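Local structure of threonine synthase (Brucella melitensis bv. 1, 4F4F) at residues A[49-54]-A[242-247]; A[54-59]-A[83-88]; A[119-124]-A[150-155]. The protein probably catalyses the pyridoxal-phosphate-dependent conversion of O-phospho-L-homoserine and water to L-threonine and phosphate, the last step of threonine biosynthesis. All coordinates share one frame; numbering follows the deposited sequence.

Interaction 1. Residues A[49-54]-A[242-247]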
ATOM      1  N   ARG A  49     -14.253   7.092  21.387  1.00 14.91           N
ATOM      2  CA  ARG A  49     -13.827   6.999  22.798  1.00 15.64           C
ATOM      3  C   ARG A  49     -13.891   5.557  23.310  1.00 15.10           C
ATOM      4  O   ARG A  49     -13.005   5.119  24.048  1.00 14.70           O
ATOM      5  CB  ARG A  49     -14.598   7.942  23.692  1.00 17.54           C
ATOM      6  CG  ARG A  49     -14.236   9.412  23.480  1.00 18.78           C
ATOM      7  CD  ARG A  49     -14.770  10.348  24.552  1.00 20.86           C
ATOM      8  NE  ARG A  49     -14.752  11.708  24.033  1.00 21.70           N
ATOM      9  CZ  ARG A  49     -15.763  12.272  23.360  1.00 23.80           C
ATOM     10  NH1 ARG A  49     -16.927  11.631  23.187  1.00 24.71           N
ATOM     11  NH2 ARG A  49     -15.642  13.517  22.882  1.00 24.33           N
ATOM     12  N   ALA A  50     -14.882   4.810  22.845  1.00 15.10           N
ATOM     13  CA  ALA A  50     -15.058   3.414  23.260  1.00 15.48           C
ATOM     14  C   ALA A  50     -13.925   2.495  22.799  1.00 14.84           C
ATOM     15  O   ALA A  50     -13.753   1.427  23.346  1.00 14.80           O
ATOM     16  CB  ALA A  50     -16.429   2.866  22.823  1.00 16.02           C
ATOM     17  N   LEU A  51     -13.135   2.925  21.825  1.00 14.42           N
ATOM     18  CA  LEU A  51     -11.972   2.154  21.340  1.00 14.18           C
ATOM     19  C   LEU A  51     -10.733   2.294  22.224  1.00 14.58           C
ATOM     20  O   LEU A  51      -9.751   1.548  22.049  1.00 14.22           O
ATOM     21  CB  LEU A  51     -11.625   2.593  19.911  1.00 13.39           C
ATOM     22  CG  LEU A  51     -12.752   2.322  18.918  1.00 13.57           C
ATOM     23  CD1 LEU A  51     -12.359   2.804  17.541  1.00 13.17           C
ATOM     24  CD2 LEU A  51     -13.204   0.869  18.938  1.00 13.63           C
ATOM     25  N   ARG A  52     -10.773   3.237  23.180  1.00 15.52           N
ATOM     26  CA  ARG A  52      -9.586   3.517  24.016  1.00 15.82           C
ATOM     27  C   ARG A  52      -9.208   2.289  24.823  1.00 16.80           C
ATOM     28  O   ARG A  52     -10.051   1.629  25.404  1.00 17.89           O
ATOM     29  CB  ARG A  52      -9.802   4.719  24.932  1.00 16.06           C
ATOM     30  CG  ARG A  52      -9.762   6.052  24.184  1.00 15.58           C
ATOM     31  CD  ARG A  52     -10.251   7.175  25.081  1.00 16.12           C
ATOM     32  NE  ARG A  52     -10.013   8.464  24.455  1.00 15.94           N
ATOM     33  CZ  ARG A  52     -10.514   9.611  24.872  1.00 16.49           C
ATOM     34  NH1 ARG A  52     -11.310   9.673  25.935  1.00 16.92           N
ATOM     35  NH2 ARG A  52     -10.198  10.708  24.236  1.00 16.50           N
ATOM     36  N   GLY A  53      -7.920   2.005  24.840  1.00 17.61           N
ATOM     37  CA  GLY A  53      -7.379   0.891  25.595  1.00 18.13           C
ATOM     38  C   GLY A  53      -7.323  -0.386  24.766  1.00 18.18           C
ATOM     39  O   GLY A  53      -6.742  -1.358  25.206  1.00 20.05           O
ATOM     40  N   LYS A  54      -7.947  -0.421  23.593  1.00 16.68           N
ATOM     41  CA  LYS A  54      -8.092  -1.690  22.883  1.00 16.08           C
ATOM     42  C   LYS A  54      -6.800  -1.996  22.115  1.00 14.98           C
ATOM     43  O   LYS A  54      -6.116  -1.089  21.615  1.00 13.94           O
ATOM     44  CB  LYS A  54      -9.277  -1.620  21.911  1.00 16.04           C
ATOM     45  N   ALA A 242      -3.142   5.187  15.878  1.00 10.11           N
ATOM     46  CA  ALA A 242      -2.270   6.336  16.144  1.00 10.20           C
ATOM     47  C   ALA A 242      -3.042   7.506  16.753  1.00 10.28           C
ATOM     48  O   ALA A 242      -2.611   8.077  17.752  1.00 10.32           O
ATOM     49  CB  ALA A 242      -1.571   6.775  14.861  1.00 10.18           C
ATOM     50  N   ALA A 243      -4.196   7.848  16.179  1.00 10.12           N
ATOM     51  CA  ALA A 243      -4.968   8.994  16.647  1.00 10.29           C
ATOM     52  C   ALA A 243      -5.501   8.721  18.059  1.00 10.56           C
ATOM     53  O   ALA A 243      -5.541   9.632  18.907  1.00 10.71           O
ATOM     54  CB  ALA A 243      -6.118   9.337  15.691  1.00 10.17           C
ATOM     55  N   LEU A 244      -5.860   7.473  18.353  1.00 10.59           N
ATOM     56  CA  LEU A 244      -6.304   7.124  19.705  1.00 11.16           C
ATOM     57  C   LEU A 244      -5.179   7.285  20.725  1.00 11.38           C
ATOM     58  O   LEU A 244      -5.403   7.744  21.850  1.00 11.84           O
ATOM     59  CB  LEU A 244      -6.813   5.680  19.765  1.00 11.35           C
ATOM     60  CG  LEU A 244      -8.165   5.397  19.149  1.00 11.49           C
ATOM     61  CD1 LEU A 244      -8.342   3.857  18.937  1.00 11.54           C
ATOM     62  CD2 LEU A 244      -9.264   6.026  20.046  1.00 11.98           C
ATOM     63  N   SER A 245      -3.945   6.972  20.341  1.00 11.47           N
ATOM     64  CA  SER A 245      -2.828   7.147  21.264  1.00 11.67           C
ATOM     65  C   SER A 245      -2.701   8.632  21.629  1.00 11.89           C
ATOM     66  O   SER A 245      -2.370   8.955  22.754  1.00 11.87           O
ATOM     67  CB  SER A 245      -1.496   6.637  20.673  1.00 11.70           C
ATOM     68  OG  SER A 245      -1.497   5.224  20.484  1.00 11.92           O
ATOM     69  N   LEU A 246      -2.980   9.517  20.670  1.00 11.77           N
ATOM     70  CA  LEU A 246      -2.846  10.948  20.865  1.00 12.16           C
ATOM     71  C   LEU A 246      -4.074  11.696  21.349  1.00 12.50           C
ATOM     72  O   LEU A 246      -4.049  12.932  21.507  1.00 12.74           O
ATOM     73  CB  LEU A 246      -2.265  11.603  19.592  1.00 12.02           C
ATOM     74  CG  LEU A 246      -1.009  10.887  19.096  1.00 11.92           C
ATOM     75  CD1 LEU A 246      -0.624  11.456  17.730  1.00 12.00           C
ATOM     76  CD2 LEU A 246       0.105  10.991  20.121  1.00 12.14           C
ATOM     77  N   GLY A 247      -5.134  10.964  21.650  1.00 12.69           N
ATOM     78  CA  GLY A 247      -6.265  11.529  22.324  1.00 13.19           C
ATOM     79  C   GLY A 247      -7.535  11.640  21.523  1.00 13.45           C
ATOM     80  O   GLY A 247      -8.526  12.235  22.005  1.00 13.76           O
TER
HETATM   81  O   HOH W   1      -7.877   8.711  22.757  1.00 10.61           O
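L244 reaches out from the last turn of helix 236-245 and sets its two methyls against the loop that follows helix 45-49. CD1 comes up to the CB of L51 at 3.7 Å, touching the root of that leucine rather than its branched end. The other methyl, CD2, lies 4.2 Å from R52 CG, where the two side chains cross obliquely. In L244 the CG is anti to the carbonyl carbon (chi1 -74°), and this directs the fork at the loop. V59 of helix 56-64 also touches L244.

R52 carries the polar half. Its chain runs extended from CG to NE past the L244 methyl and brings the guanidinium to the end of the helix. There NH2 donates to G247 O at 3.2 Å. The bond is bent, 136° at the hydrogen. The oxygen sits at the guanidinium edge, in its plane, whereas the nitrogen stands well above the carbonyl plane of G247. That glycine closes a Schellman motif: it has positive phi, and its N bonds back to L244 O, so the chain turns away from the helix just where the arginine arrives. On the loop side, a type I turn from R49 to R52 overlaps a type II turn from L51 to K54, with G53 at a positive phi.

One water links loop and helix, accepting from R52 NE at 2.7 Å and donating to L244 O at 2.8 Å. The CG of R49 lies over one face of the guanidinium, toward its rim, 3.8 Å above the plane. The stronger partner of R52 lies outside both segments: D250, in the loop just past the helix, whose carboxylate forms salt bridges with NH2 of R52 and with NH2 of R49.

Interaction 2. Residues A[54-59]-A[83-88]; sequences KSYVEV and EAYGTF
Y56 and V57, in the first turn of helix 56-64, meet Y85 near the end of helix 74-86. Just ahead of them, S55 is the N-cap: its OG accepts from E58 N at 3.0 Å, while E58 OE1 takes the S55 N-H at 2.8 Å through its anti lone pair. This reciprocal pair is a capping box, and it fixes the start of the helix that presents the next two residues.

Y56 has its CG anti to the backbone N (chi1 -173°), which carries the ring across to helix 74-86. Its edge points at the face of Y85, with CE1 3.8 Å above the centre of that ring. The planes meet at 64°. A84 CB lies against the other face of Y85, toward the rim, so the ring is held between the two. The hydroxyls are joined through a water, 2.7 Å from Y56 OH and donating to Y85 OH, which is also hydrogen-bonded to V119 O of helix 117-134. V57 follows with a lighter touch, its CG2 4.2 Å from Y85 CB.

V237, Y238 and T241 of helix 236-245 also pack on Y56. The whole is a buried, T-shaped tyrosine pair joining two helices of the threonine synthase N-terminal region, with Y85 tied through V119 to helix 117-134, well short of the cofactor itself.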
ATOM      1  N   LYS A  54      -7.947  -0.421  23.593  1.00 16.68           N
ATOM      2  CA  LYS A  54      -8.092  -1.690  22.883  1.00 16.08           C
ATOM      3  C   LYS A  54      -6.800  -1.996  22.115  1.00 14.98           C
ATOM      4  O   LYS A  54      -6.116  -1.089  21.615  1.00 13.94           O
ATOM      5  CB  LYS A  54      -9.277  -1.620  21.911  1.00 16.04           C
ATOM      6  N   SER A  55      -6.559  -3.279  21.920  1.00 14.68           N
ATOM      7  CA  SER A  55      -5.414  -3.754  21.147  1.00 14.17           C
ATOM      8  C   SER A  55      -5.566  -3.339  19.691  1.00 13.45           C
ATOM      9  O   SER A  55      -6.673  -3.002  19.243  1.00 13.28           O
ATOM     10  CB  SER A  55      -5.328  -5.275  21.248  1.00 14.75           C
ATOM     11  OG  SER A  55      -6.319  -5.867  20.451  1.00 14.89           O
ATOM     12  N   TYR A  56      -4.456  -3.376  18.946  1.00 12.87           N
ATOM     13  CA  TYR A  56      -4.486  -3.128  17.497  1.00 12.14           C
ATOM     14  C   TYR A  56      -5.513  -4.029  16.829  1.00 12.22           C
ATOM     15  O   TYR A  56      -6.309  -3.568  16.019  1.00 11.97           O
ATOM     16  CB  TYR A  56      -3.096  -3.346  16.835  1.00 11.94           C
ATOM     17  CG  TYR A  56      -3.067  -2.928  15.390  1.00 11.19           C
ATOM     18  CD1 TYR A  56      -3.481  -3.792  14.389  1.00 11.26           C
ATOM     19  CD2 TYR A  56      -2.684  -1.649  15.024  1.00 10.98           C
ATOM     20  CE1 TYR A  56      -3.490  -3.426  13.061  1.00 10.86           C
ATOM     21  CE2 TYR A  56      -2.666  -1.264  13.694  1.00 10.70           C
ATOM     22  CZ  TYR A  56      -3.080  -2.135  12.707  1.00 10.71           C
ATOM     23  OH  TYR A  56      -3.093  -1.736  11.386  1.00 10.37           O
ATOM     24  N   VAL A  57      -5.484  -5.324  17.169  1.00 12.54           N
ATOM     25  CA  VAL A  57      -6.423  -6.274  16.600  1.00 12.82           C
ATOM     26  C   VAL A  57      -7.866  -5.891  16.926  1.00 13.04           C
ATOM     27  O   VAL A  57      -8.698  -5.914  16.072  1.00 12.92           O
ATOM     28  CB  VAL A  57      -6.098  -7.708  17.069  1.00 13.40           C
ATOM     29  CG1 VAL A  57      -7.233  -8.689  16.766  1.00 13.71           C
ATOM     30  CG2 VAL A  57      -4.794  -8.151  16.433  1.00 13.34           C
ATOM     31  N   GLU A  58      -8.150  -5.517  18.157  1.00 13.16           N
ATOM     32  CA  GLU A  58      -9.506  -5.139  18.524  1.00 13.44           C
ATOM     33  C   GLU A  58      -9.989  -3.890  17.798  1.00 12.57           C
ATOM     34  O   GLU A  58     -11.148  -3.803  17.415  1.00 12.12           O
ATOM     35  CB  GLU A  58      -9.601  -4.924  20.029  1.00 14.68           C
ATOM     36  CG  GLU A  58      -9.507  -6.205  20.840  1.00 16.20           C
ATOM     37  CD  GLU A  58      -9.347  -5.907  22.324  1.00 17.52           C
ATOM     38  OE1 GLU A  58      -8.634  -4.952  22.708  1.00 17.87           O
ATOM     39  OE2 GLU A  58      -9.912  -6.630  23.124  1.00 19.04           O
ATOM     40  N   VAL A  59      -9.098  -2.918  17.588  1.00 11.74           N
ATOM     41  CA  VAL A  59      -9.468  -1.728  16.864  1.00 11.45           C
ATOM     42  C   VAL A  59      -9.728  -2.080  15.398  1.00 11.07           C
ATOM     43  O   VAL A  59     -10.674  -1.594  14.797  1.00 11.05           O
ATOM     44  CB  VAL A  59      -8.399  -0.623  16.982  1.00 11.11           C
ATOM     45  CG1 VAL A  59      -8.697   0.557  16.054  1.00 10.69           C
ATOM     46  CG2 VAL A  59      -8.305  -0.132  18.434  1.00 11.29           C
ATOM     47  N   GLU A  83      -4.285 -13.449  13.294  1.00 18.04           N
ATOM     48  CA  GLU A  83      -3.154 -14.134  12.639  1.00 18.76           C
ATOM     49  C   GLU A  83      -2.329 -13.171  11.761  1.00 16.85           C
ATOM     50  O   GLU A  83      -1.102 -13.197  11.805  1.00 16.87           O
ATOM     51  CB  GLU A  83      -3.638 -15.363  11.853  1.00 21.28           C
ATOM     52  CG  GLU A  83      -4.133 -16.439  12.818  1.00 24.17           C
ATOM     53  CD  GLU A  83      -4.661 -17.704  12.159  1.00 27.53           C
ATOM     54  OE1 GLU A  83      -4.813 -17.712  10.916  1.00 30.47           O
ATOM     55  OE2 GLU A  83      -4.942 -18.669  12.927  1.00 29.21           O
ATOM     56  N   ALA A  84      -3.009 -12.315  11.008  1.00 15.31           N
ATOM     57  CA  ALA A  84      -2.350 -11.312  10.208  1.00 14.49           C
ATOM     58  C   ALA A  84      -1.366 -10.456  11.029  1.00 13.95           C
ATOM     59  O   ALA A  84      -0.192 -10.277  10.651  1.00 13.89           O
ATOM     60  CB  ALA A  84      -3.382 -10.410   9.501  1.00 13.69           C
ATOM     61  N   TYR A  85      -1.831  -9.940  12.152  1.00 13.55           N
ATOM     62  CA  TYR A  85      -1.006  -8.991  12.914  1.00 13.11           C
ATOM     63  C   TYR A  85      -0.088  -9.676  13.932  1.00 13.46           C
ATOM     64  O   TYR A  85       0.849  -9.073  14.453  1.00 13.26           O
ATOM     65  CB  TYR A  85      -1.889  -7.829  13.431  1.00 12.57           C
ATOM     66  CG  TYR A  85      -2.442  -7.150  12.195  1.00 12.22           C
ATOM     67  CD1 TYR A  85      -1.578  -6.545  11.268  1.00 11.95           C
ATOM     68  CD2 TYR A  85      -3.796  -7.192  11.897  1.00 12.19           C
ATOM     69  CE1 TYR A  85      -2.041  -6.012  10.098  1.00 11.67           C
ATOM     70  CE2 TYR A  85      -4.277  -6.636  10.719  1.00 11.73           C
ATOM     71  CZ  TYR A  85      -3.409  -6.038   9.836  1.00 11.59           C
ATOM     72  OH  TYR A  85      -3.888  -5.520   8.655  1.00 11.08           O
ATOM     73  N   GLY A  86      -0.322 -10.953  14.169  1.00 14.06           N
ATOM     74  CA  GLY A  86       0.621 -11.801  14.891  1.00 14.61           C
ATOM     75  C   GLY A  86       1.941 -11.944  14.129  1.00 14.77           C
ATOM     76  O   GLY A  86       2.962 -12.280  14.730  1.00 15.20           O
ATOM     77  N   THR A  87       1.948 -11.663  12.822  1.00 14.14           N
ATOM     78  CA  THR A  87       3.190 -11.640  12.058  1.00 14.51           C
ATOM     79  C   THR A  87       4.041 -10.396  12.263  1.00 14.54           C
ATOM     80  O   THR A  87       5.146 -10.304  11.739  1.00 14.95           O
ATOM     81  CB  THR A  87       2.962 -11.778  10.530  1.00 14.27           C
ATOM     82  OG1 THR A  87       2.414 -10.589   9.980  1.00 13.33           O
ATOM     83  CG2 THR A  87       2.087 -13.010  10.163  1.00 14.52           C
ATOM     84  N   PHE A  88       3.514  -9.418  12.983  1.00 14.20           N
ATOM     85  CA  PHE A  88       4.243  -8.174  13.241  1.00 14.02           C
ATOM     86  C   PHE A  88       4.958  -8.327  14.580  1.00 15.15           C
ATOM     87  O   PHE A  88       4.334  -8.634  15.600  1.00 15.41           O
ATOM     88  CB  PHE A  88       3.243  -7.007  13.283  1.00 13.05           C
ATOM     89  CG  PHE A  88       2.921  -6.440  11.940  1.00 12.32           C
ATOM     90  CD1 PHE A  88       2.283  -7.202  10.989  1.00 12.28           C
ATOM     91  CD2 PHE A  88       3.294  -5.136  11.627  1.00 11.87           C
ATOM     92  CE1 PHE A  88       2.038  -6.697   9.721  1.00 11.94           C
ATOM     93  CE2 PHE A  88       3.035  -4.619  10.379  1.00 11.58           C
ATOM     94  CZ  PHE A  88       2.401  -5.404   9.434  1.00 11.66           C
TER
HETATM   95  O   HOH W   2      -4.795  -3.101   9.737  1.00 10.36           O

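Interaction 3. Residues A[119-124]-A[150-155]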
ATOM      1  N   VAL A 119       1.085  -4.489   6.096  1.00 11.47           N
ATOM      2  CA  VAL A 119      -0.128  -4.247   6.904  1.00 11.13           C
ATOM      3  C   VAL A 119      -1.317  -4.745   6.098  1.00 11.18           C
ATOM      4  O   VAL A 119      -2.087  -5.559   6.585  1.00 10.82           O
ATOM      5  CB  VAL A 119      -0.343  -2.761   7.277  1.00 10.98           C
ATOM      6  CG1 VAL A 119      -1.725  -2.565   7.935  1.00 10.58           C
ATOM      7  CG2 VAL A 119       0.786  -2.226   8.179  1.00 10.94           C
ATOM      8  N   ALA A 120      -1.459  -4.265   4.871  1.00 11.01           N
ATOM      9  CA  ALA A 120      -2.601  -4.677   4.068  1.00 11.52           C
ATOM     10  C   ALA A 120      -2.406  -6.129   3.543  1.00 12.00           C
ATOM     11  O   ALA A 120      -3.350  -6.888   3.527  1.00 11.84           O
ATOM     12  CB  ALA A 120      -2.864  -3.713   2.904  1.00 11.26           C
ATOM     13  N   MET A 121      -1.206  -6.485   3.094  1.00 13.02           N
ATOM     14  CA  MET A 121      -1.036  -7.793   2.449  1.00 14.18           C
ATOM     15  C   MET A 121      -1.355  -8.963   3.363  1.00 13.34           C
ATOM     16  O   MET A 121      -1.971  -9.943   2.950  1.00 13.14           O
ATOM     17  CB  MET A 121       0.380  -7.993   1.932  1.00 16.44           C
ATOM     18  CG  MET A 121       0.644  -7.175   0.741  1.00 19.18           C
ATOM     19  SD  MET A 121       0.056  -7.950  -0.763  1.00 23.85           S
ATOM     20  CE  MET A 121       1.275  -6.981  -1.661  1.00 23.11           C
ATOM     21  N   GLN A 122      -0.923  -8.867   4.610  1.00 12.70           N
ATOM     22  CA  GLN A 122      -1.029 -10.005   5.514  1.00 12.69           C
ATOM     23  C   GLN A 122      -2.511 -10.311   5.788  1.00 12.54           C
ATOM     24  O   GLN A 122      -2.894 -11.466   5.939  1.00 13.14           O
ATOM     25  CB  GLN A 122      -0.254  -9.718   6.816  1.00 12.54           C
ATOM     26  CG  GLN A 122       1.258  -9.806   6.688  1.00 12.80           C
ATOM     27  CD  GLN A 122       1.744 -11.214   6.412  1.00 13.41           C
ATOM     28  OE1 GLN A 122       1.118 -12.203   6.832  1.00 13.41           O
ATOM     29  NE2 GLN A 122       2.855 -11.318   5.665  1.00 13.89           N
ATOM     30  N   LEU A 123      -3.350  -9.294   5.792  1.00 12.08           N
ATOM     31  CA  LEU A 123      -4.788  -9.513   5.986  1.00 12.06           C
ATOM     32  C   LEU A 123      -5.467  -9.875   4.667  1.00 12.40           C
ATOM     33  O   LEU A 123      -6.295 -10.809   4.618  1.00 12.86           O
ATOM     34  CB  LEU A 123      -5.443  -8.283   6.634  1.00 11.58           C
ATOM     35  CG  LEU A 123      -6.946  -8.392   6.962  1.00 11.60           C
ATOM     36  CD1 LEU A 123      -7.209  -9.612   7.822  1.00 11.78           C
ATOM     37  CD2 LEU A 123      -7.495  -7.092   7.581  1.00 11.29           C
ATOM     38  N   LEU A 124      -5.141  -9.126   3.605  1.00 12.57           N
ATOM     39  CA  LEU A 124      -5.668  -9.401   2.253  1.00 13.23           C
ATOM     40  C   LEU A 124      -5.488 -10.872   1.871  1.00 13.18           C
ATOM     41  O   LEU A 124      -6.413 -11.503   1.366  1.00 13.43           O
ATOM     42  CB  LEU A 124      -4.970  -8.536   1.177  1.00 13.77           C
ATOM     43  CG  LEU A 124      -5.297  -8.868  -0.293  1.00 14.96           C
ATOM     44  CD1 LEU A 124      -6.816  -8.711  -0.454  1.00 15.77           C
ATOM     45  CD2 LEU A 124      -4.609  -7.969  -1.304  1.00 15.89           C
ATOM     46  N   GLY A 150       7.165  -7.747  -4.204  1.00 16.20           N
ATOM     47  CA  GLY A 150       7.179  -9.210  -4.317  1.00 15.53           C
ATOM     48  C   GLY A 150       7.421  -9.890  -2.986  1.00 14.91           C
ATOM     49  O   GLY A 150       6.773 -10.885  -2.668  1.00 14.45           O
ATOM     50  N   GLY A 151       8.341  -9.344  -2.202  1.00 15.07           N
ATOM     51  CA  GLY A 151       8.580  -9.836  -0.870  1.00 15.42           C
ATOM     52  C   GLY A 151       7.363  -9.790   0.042  1.00 15.11           C
ATOM     53  O   GLY A 151       6.991 -10.800   0.688  1.00 14.72           O
ATOM     54  N   ALA A 152       6.737  -8.627   0.072  1.00 14.62           N
ATOM     55  CA  ALA A 152       5.533  -8.438   0.860  1.00 14.87           C
ATOM     56  C   ALA A 152       4.460  -9.398   0.432  1.00 13.66           C
ATOM     57  O   ALA A 152       3.798  -9.982   1.256  1.00 13.60           O
ATOM     58  CB  ALA A 152       5.039  -7.005   0.729  1.00 15.15           C
ATOM     59  N   ALA A 153       4.314  -9.586  -0.870  1.00 13.27           N
ATOM     60  CA  ALA A 153       3.281 -10.488  -1.401  1.00 12.95           C
ATOM     61  C   ALA A 153       3.572 -11.949  -1.025  1.00 12.57           C
ATOM     62  O   ALA A 153       2.668 -12.683  -0.592  1.00 12.80           O
ATOM     63  CB  ALA A 153       3.153 -10.355  -2.939  1.00 12.06           C
ATOM     64  N   ILE A 154       4.818 -12.368  -1.213  1.00 12.47           N
ATOM     65  CA  ILE A 154       5.221 -13.742  -0.926  1.00 13.03           C
ATOM     66  C   ILE A 154       5.128 -14.096   0.555  1.00 13.63           C
ATOM     67  O   ILE A 154       4.690 -15.202   0.928  1.00 13.93           O
ATOM     68  CB  ILE A 154       6.621 -13.988  -1.475  1.00 13.17           C
ATOM     69  CG1 ILE A 154       6.517 -14.344  -2.958  1.00 12.99           C
ATOM     70  CG2 ILE A 154       7.357 -15.084  -0.700  1.00 13.85           C
ATOM     71  CD1 ILE A 154       7.853 -14.261  -3.674  1.00 12.69           C
ATOM     72  N   GLU A 155       5.490 -13.154   1.419  1.00 14.45           N
ATOM     73  CA  GLU A 155       5.321 -13.372   2.854  1.00 15.65           C
ATOM     74  C   GLU A 155       3.870 -13.405   3.330  1.00 15.41           C
ATOM     75  O   GLU A 155       3.587 -13.974   4.386  1.00 15.89           O
ATOM     76  CB  GLU A 155       6.126 -12.359   3.683  1.00 17.43           C
ATOM     77  CG  GLU A 155       7.583 -12.744   3.821  1.00 19.21           C
ATOM     78  CD  GLU A 155       7.794 -14.010   4.665  1.00 20.68           C
ATOM     79  OE1 GLU A 155       7.152 -14.195   5.708  1.00 22.23           O
ATOM     80  OE2 GLU A 155       8.618 -14.822   4.287  1.00 22.58           O
TER
HETATM   81  O   HOH W   3       3.579  -9.097   4.028  1.00 11.58           O
HETATM   82  O   HOH W   4       1.901 -14.885   6.969  1.00 19.95           O
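Q122 grips the backbone of helix 148-157 at E155: NE2 donates to E155 O at 3.0 Å, nearly straight at the hydrogen (162°). The oxygen lies close to the amide plane of Q122, but the nitrogen approaches from above the carbonyl plane, well off the lone pairs. A bend at chi2 (-67°) helps bring the amide round to this neighbour. Beside it, M121 supplies the apolar part. Its chain is also bent at chi2, and the terminal CE rests against A153, 4.0 Å from its CA; farther back, CG faces A152 CB at 4.4 Å.

Two waters form the next layer. One accepts from Q122 NE2 at 2.9 Å and donates to A152 O; the other donates to Q122 OE1 at 2.8 Å and, over a longer 3.2 Å, to E155 O. R126, one turn farther along helix 117-134, donates to OE1 as well and helps fix the amide's rotation.

The axes of the two short helical segments cross at -31° and come within 8.9 Å of each other. Helix 117-134 begins at K117, the lysine predicted to carry the cofactor though not joined to it in this model, whose side chain lies about 4 Å from that of A152. Both ends of the Q122 amide are thus engaged, NE2 by a carbonyl and a water, OE1 by a water and an arginine. R126 would probably polarise the amide and strengthen its N-H as a donor to E155.

Overall arrangement
From the N terminus, the loop at 49-54 opens interaction 1, which closes only at 242-247 and encloses both other contacts. K54 belongs to interactions 1 and 2, so the two adjoin. Interaction 2 closes a short loop at 83-88, within the N-terminal region; interaction 3 then opens at 119-124 and closes at 150-155, in series with it and without crossing. Between them, A84 packs on the backbone of Q122, and F88 on that of V119. Interaction 1 joins the N-terminal region to helix 236-245 at the surface, interaction 2 joins two N-terminal helices, and interaction 3 pairs helices in the cofactor-binding part, nearest the chain's centre.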